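Local atomic coordinates of inactive Zymogen C11 Protease (Parabacteroides distasonis, PDB entry 6MZO), a protein that is an inactive zymogen of a clostripain-like (C11) cysteine protease, whose active form would probably cleave peptide bonds in proteins. Residues P12-I17 / M202-A207; E38-G44 / Y195-G200. One frame throughout, in Å; residues are numbered along the deposited sequence.

Contact 1: residues P12-I17 / M202-A207; sequences PRTVLI and MFKKEA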
loop_
_atom_site.group_PDB
_atom_site.type_symbol
_atom_site.label_atom_id
_atom_site.label_comp_id
_atom_site.label_asym_id
_atom_site.label_seq_id
_atom_site.Cartn_x
_atom_site.Cartn_y
_atom_site.Cartn_z
ATOM N N PRO A 12 18.595 5.904 13.820
ATOM C CA PRO A 12 18.422 6.540 12.539
ATOM C C PRO A 12 16.939 6.476 12.160
ATOM O O PRO A 12 16.456 7.338 11.419
ATOM C CB PRO A 12 19.277 5.665 11.592
ATOM C CG PRO A 12 20.478 5.312 12.524
ATOM C CD PRO A 12 19.718 4.931 13.803
ATOM N N ARG A 13 16.243 5.439 12.642
ATOM C CA ARG A 13 14.817 5.328 12.307
ATOM C C ARG A 13 14.088 4.509 13.383
ATOM O O ARG A 13 14.655 3.542 13.941
ATOM C CB ARG A 13 14.596 4.675 10.940
ATOM C CG ARG A 13 13.093 4.650 10.488
ATOM C CD ARG A 13 12.940 4.423 8.945
ATOM N NE ARG A 13 13.683 5.469 8.281
ATOM C CZ ARG A 13 14.921 5.324 7.764
ATOM N NH1 ARG A 13 15.455 4.118 7.599
ATOM N NH2 ARG A 13 15.599 6.427 7.436
ATOM N N THR A 14 12.837 4.876 13.670
ATOM C CA THR A 14 11.943 3.980 14.367
ATOM C C THR A 14 10.863 3.515 13.395
ATOM O O THR A 14 10.292 4.345 12.731
ATOM C CB THR A 14 11.256 4.698 15.561
ATOM O OG1 THR A 14 12.213 4.876 16.606
ATOM C CG2 THR A 14 10.085 3.958 16.102
ATOM N N VAL A 15 10.718 2.217 13.234
ATOM C CA VAL A 15 9.655 1.674 12.347
ATOM C C VAL A 15 8.593 0.935 13.185
ATOM O O VAL A 15 8.894 0.142 14.086
ATOM C CB VAL A 15 10.290 0.685 11.344
ATOM C CG1 VAL A 15 9.174 0.000 10.473
ATOM C CG2 VAL A 15 11.288 1.400 10.392
ATOM N N LEU A 16 7.324 1.229 12.878
ATOM C CA LEU A 16 6.153 0.557 13.429
ATOM C C LEU A 16 5.568 -0.321 12.320
ATOM O O LEU A 16 5.324 0.169 11.212
ATOM C CB LEU A 16 5.082 1.586 13.894
ATOM C CG LEU A 16 3.703 0.925 14.160
ATOM C CD1 LEU A 16 3.845 0.011 15.394
ATOM C CD2 LEU A 16 2.703 2.093 14.393
ATOM N N ILE A 17 5.436 -1.609 12.653
ATOM C CA ILE A 17 4.692 -2.543 11.763
ATOM C C ILE A 17 3.379 -2.850 12.479
ATOM O O ILE A 17 3.362 -3.422 13.589
ATOM C CB ILE A 17 5.533 -3.819 11.478
ATOM C CG1 ILE A 17 6.946 -3.482 10.964
ATOM C CG2 ILE A 17 4.650 -4.744 10.529
ATOM C CD1 ILE A 17 7.755 -4.764 10.498
ATOM N N MET A 202 14.929 -1.453 5.698
ATOM C CA MET A 202 14.078 -0.420 6.345
ATOM C C MET A 202 14.861 0.515 7.304
ATOM O O MET A 202 14.339 1.555 7.658
ATOM C CB MET A 202 12.916 -1.080 7.160
ATOM C CG MET A 202 12.084 -1.920 6.312
ATOM S SD MET A 202 10.771 -2.572 7.562
ATOM C CE MET A 202 10.222 -4.063 6.825
ATOM N N PHE A 203 16.047 0.089 7.734
ATOM C CA PHE A 203 16.747 0.770 8.829
ATOM C C PHE A 203 18.069 1.410 8.367
ATOM O O PHE A 203 18.805 1.895 9.205
ATOM C CB PHE A 203 16.992 -0.225 9.971
ATOM C CG PHE A 203 15.780 -0.447 10.809
ATOM C CD1 PHE A 203 15.418 0.491 11.751
ATOM C CD2 PHE A 203 14.905 -1.561 10.600
ATOM C CE1 PHE A 203 14.316 0.319 12.528
ATOM C CE2 PHE A 203 13.789 -1.746 11.351
ATOM C CZ PHE A 203 13.434 -0.789 12.324
ATOM N N LYS A 204 18.407 1.356 7.075
ATOM C CA LYS A 204 19.576 2.185 6.560
ATOM C C LYS A 204 19.326 3.676 6.891
ATOM O O LYS A 204 18.171 4.127 7.046
ATOM C CB LYS A 204 19.747 1.968 5.085
ATOM C CG LYS A 204 20.202 0.476 4.817
ATOM C CD LYS A 204 20.381 0.216 3.328
ATOM C CE LYS A 204 20.620 -1.285 3.100
ATOM N NZ LYS A 204 20.721 -1.563 1.606
ATOM N N LYS A 205 20.409 4.427 7.006
ATOM C CA LYS A 205 20.256 5.843 7.415
ATOM C C LYS A 205 19.178 6.513 6.608
ATOM O O LYS A 205 18.315 7.184 7.212
ATOM C CB LYS A 205 21.610 6.524 7.272
ATOM C CG LYS A 205 21.665 7.917 7.896
ATOM C CD LYS A 205 23.129 8.282 7.949
ATOM C CE LYS A 205 23.247 9.769 7.863
ATOM N NZ LYS A 205 22.802 10.419 9.082
ATOM N N GLU A 206 19.211 6.365 5.264
ATOM C CA GLU A 206 18.067 6.589 4.394
ATOM C C GLU A 206 17.423 5.222 4.152
ATOM O O GLU A 206 18.144 4.271 3.785
ATOM C CB GLU A 206 18.438 7.177 3.097
ATOM C CG GLU A 206 19.026 8.626 3.302
ATOM C CD GLU A 206 19.472 9.316 2.042
ATOM O OE1 GLU A 206 18.992 8.962 0.951
ATOM O OE2 GLU A 206 20.320 10.242 2.156
ATOM N N ALA A 207 16.098 5.134 4.288
ATOM C CA ALA A 207 15.421 3.864 4.003
ATOM C C ALA A 207 15.675 3.483 2.557
ATOM O O ALA A 207 15.543 4.300 1.641
ATOM C CB ALA A 207 13.902 4.021 4.287
HETATM O O HOH W 1 18.134 8.547 9.474
#

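Contact 2: residues E38-G44 / Y195-G200; sequences EGIERDG and YQTIMG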
loop_
_atom_site.group_PDB
_atom_site.type_symbol
_atom_site.label_atom_id
_atom_site.label_comp_id
_atom_site.label_asym_id
_atom_site.label_seq_id
_atom_site.Cartn_x
_atom_site.Cartn_y
_atom_site.Cartn_z
ATOM N N GLU A 38 13.279 -13.550 11.801
ATOM C CA GLU A 38 14.427 -14.075 11.060
ATOM C C GLU A 38 15.179 -12.943 10.344
ATOM O O GLU A 38 16.439 -12.998 10.228
ATOM C CB GLU A 38 14.007 -15.149 10.019
ATOM C CG GLU A 38 13.508 -16.380 10.797
ATOM C CD GLU A 38 13.264 -17.580 9.932
ATOM O OE1 GLU A 38 13.069 -17.417 8.723
ATOM O OE2 GLU A 38 13.278 -18.695 10.456
ATOM N N GLY A 39 14.440 -11.967 9.856
ATOM C CA GLY A 39 15.068 -10.863 9.116
ATOM C C GLY A 39 15.929 -10.010 10.054
ATOM O O GLY A 39 17.040 -9.591 9.663
ATOM N N ILE A 40 15.409 -9.708 11.254
ATOM C CA ILE A 40 16.284 -8.963 12.184
ATOM C C ILE A 40 17.506 -9.739 12.505
ATOM O O ILE A 40 18.609 -9.132 12.645
ATOM C CB ILE A 40 15.511 -8.664 13.516
ATOM C CG1 ILE A 40 14.272 -7.803 13.188
ATOM C CG2 ILE A 40 16.451 -8.046 14.575
ATOM C CD1 ILE A 40 13.279 -7.915 14.449
ATOM N N GLU A 41 17.385 -11.051 12.740
ATOM C CA GLU A 41 18.570 -11.801 13.114
ATOM C C GLU A 41 19.595 -11.851 11.959
ATOM O O GLU A 41 20.805 -11.972 12.201
ATOM C CB GLU A 41 18.219 -13.245 13.541
ATOM C CG GLU A 41 17.335 -13.342 14.772
ATOM C CD GLU A 41 16.953 -14.796 15.077
ATOM O OE1 GLU A 41 15.734 -15.138 15.038
ATOM O OE2 GLU A 41 17.892 -15.583 15.306
ATOM N N ARG A 42 19.090 -11.810 10.716
ATOM C CA ARG A 42 19.955 -11.863 9.530
ATOM C C ARG A 42 20.643 -10.543 9.285
ATOM O O ARG A 42 21.815 -10.561 8.920
ATOM C CB ARG A 42 19.135 -12.206 8.261
ATOM C CG ARG A 42 20.065 -12.478 7.091
ATOM C CD ARG A 42 19.221 -12.548 5.815
ATOM N NE ARG A 42 18.951 -11.186 5.360
ATOM C CZ ARG A 42 18.652 -10.826 4.104
ATOM N NH1 ARG A 42 18.626 -11.743 3.089
ATOM N NH2 ARG A 42 18.432 -9.547 3.842
ATOM N N ASP A 43 19.992 -9.417 9.598
ATOM C CA ASP A 43 20.512 -8.115 9.102
ATOM C C ASP A 43 20.999 -7.177 10.201
ATOM O O ASP A 43 21.860 -6.310 9.956
ATOM C CB ASP A 43 19.437 -7.366 8.383
ATOM C CG ASP A 43 19.061 -7.981 7.009
ATOM O OD1 ASP A 43 19.758 -8.915 6.558
ATOM O OD2 ASP A 43 18.084 -7.477 6.473
ATOM N N GLY A 44 20.407 -7.350 11.372
ATOM C CA GLY A 44 20.564 -6.245 12.371
ATOM C C GLY A 44 19.794 -5.011 11.982
ATOM O O GLY A 44 19.136 -4.956 10.926
ATOM N N TYR A 195 9.469 -10.241 4.721
ATOM C CA TYR A 195 10.105 -9.499 5.811
ATOM C C TYR A 195 11.441 -10.100 6.094
ATOM O O TYR A 195 12.365 -9.399 6.568
ATOM C CB TYR A 195 9.215 -9.489 7.105
ATOM C CG TYR A 195 7.971 -8.660 6.837
ATOM C CD1 TYR A 195 8.075 -7.271 6.796
ATOM C CD2 TYR A 195 6.777 -9.249 6.475
ATOM C CE1 TYR A 195 6.959 -6.465 6.482
ATOM C CE2 TYR A 195 5.638 -8.458 6.147
ATOM C CZ TYR A 195 5.770 -7.059 6.137
ATOM O OH TYR A 195 4.711 -6.299 5.780
ATOM N N GLN A 196 11.619 -11.409 5.830
ATOM C CA GLN A 196 12.908 -12.000 6.230
ATOM C C GLN A 196 14.103 -11.492 5.408
ATOM O O GLN A 196 15.267 -11.768 5.808
ATOM C CB GLN A 196 12.797 -13.533 6.115
ATOM C CG GLN A 196 12.745 -14.056 4.652
ATOM C CD GLN A 196 11.409 -13.906 3.937
ATOM O OE1 GLN A 196 10.384 -13.450 4.464
ATOM N NE2 GLN A 196 11.414 -14.340 2.657
ATOM N N THR A 197 13.851 -10.700 4.366
ATOM C CA THR A 197 14.958 -10.188 3.574
ATOM C C THR A 197 14.997 -8.661 3.553
ATOM O O THR A 197 15.956 -8.099 2.997
ATOM C CB THR A 197 14.934 -10.660 2.075
ATOM O OG1 THR A 197 13.738 -10.232 1.398
ATOM C CG2 THR A 197 15.072 -12.156 1.971
ATOM N N ILE A 198 13.981 -7.966 4.048
ATOM C CA ILE A 198 13.955 -6.481 3.896
ATOM C C ILE A 198 14.221 -5.682 5.193
ATOM O O ILE A 198 14.108 -4.431 5.197
ATOM C CB ILE A 198 12.626 -5.951 3.358
ATOM C CG1 ILE A 198 11.459 -6.461 4.204
ATOM C CG2 ILE A 198 12.466 -6.551 1.868
ATOM C CD1 ILE A 198 10.089 -5.647 3.890
ATOM N N MET A 199 14.421 -6.413 6.300
ATOM C CA MET A 199 14.469 -5.639 7.571
ATOM C C MET A 199 15.646 -4.647 7.571
ATOM O O MET A 199 15.430 -3.425 7.920
ATOM C CB MET A 199 14.583 -6.582 8.799
ATOM C CG MET A 199 13.354 -7.548 8.926
ATOM S SD MET A 199 11.766 -6.723 8.892
ATOM C CE MET A 199 11.979 -5.561 10.296
ATOM N N GLY A 200 16.847 -5.095 7.265
ATOM C CA GLY A 200 17.954 -4.117 7.192
ATOM C C GLY A 200 17.681 -2.938 6.233
ATOM O O GLY A 200 18.079 -1.771 6.558
HETATM O O HOH W 2 15.718 -8.980 6.599
HETATM O O HOH W 3 17.416 -6.131 4.194
#

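Contact 1: residues P12-I17 / M202-A207
With CG of Arg-13 trans to its own backbone N (chi1 -175°) and a bend at chi3 (-57°), the guanidinium of Arg-13 reaches the last residues of helix 195-203 and the turn after it, and gives three hydrogen bonds to backbone carbonyls. NH1 of Arg-13 binds Met-202 O and Lys-204 O, each at 2.8 Å. The Lys-204 bond lies in the carbonyl plane; the donor to Met-202 O sits above its carbonyl plane. NH2 of Arg-13 reaches Lys-205 O, also at 2.8 Å but less straight, at 140°. CB of Ala-207 rests over one face of the guanidinium. NH2 also forms a salt bridge with Asp-156, which probably balances the buried charge. Arg-13 thus ties the end of the helix to the start of strand 14-19, an inner strand of the mixed sheet in this caspase-like clan CD fold. Further along, the Phe-203 ring turns back to the strand. CG2 of Val-15 makes a CH-pi contact over its face, 4.1 Å from the ring centroid, and Arg-13 O meets the ring edge. Val-15 CG1 packs on Met-202 SD at 4.2 Å. At the outer end a water donates to both Pro-12 O and Lys-205 O.

Contact 2: residues E38-G44 / Y195-G200
Gly-39 and Gln-196 mark the tight part of this contact, with their CA atoms 3.8 Å apart. The absence of a side chain on Gly-39 lets the two helices come close: the axes of segments 38-43 and 195-200 approach to 7.0 Å and cross at -45°. CA of Gly-39 makes a CA-H...O contact with Gln-196 O at 3.4 Å. Met-199 lays its CG against CA of Gly-39 at 3.7 Å. Its chain then bends at chi2 and chi3, and its CE meets CG1 of Ile-40. At the end of helix 26-43, Asp-43 OD2 accepts a hydrogen bond from Gly-200 N at 2.8 Å through its anti lone pair.

The other flank is looser and wetter. One water bridges Asp-43 OD2 and Met-199 N. A second donates to Asp-43 OD2 and Thr-197 O. Arg-42 is exposed and crosses above the backbone of Gln-196 and Thr-197, with Thr-197 CA over one face of its guanidinium. NE of Arg-42 forms a salt bridge with Asp-43 OD1 at 2.7 Å, which helps to fix the carboxylate.

On the sheet side, Ile-40 and Met-199 both rest on Leu-50 of strand 49-54. Ile-40 also touches Ile-73 of strand 72-80. Beyond helix 195-203, Gln-196 and Ile-198 pack against helix 209-220.

In the fold
Contacts 1 and 2 share helix 195-203. Contact 2 uses its first turns and contact 1 its end and the turn after it. Their centres lie about 12 Å apart, and Met-202 CE of contact 1 touches Tyr-195 CD1 of contact 2 at 3.9 Å. Helix 26-43 comes directly after strand 14-19, and both segments of contact 2 fall between the two segments of contact 1 in sequence. Through them helix 195-203 lies against strand 14-19 and beside helix 26-43. The centres of contacts 1 and 2 lie about 17 and 20 Å from the chain centre. No active-site residue or ligand is assigned in either contact, so their relation to the catalytic site is left open.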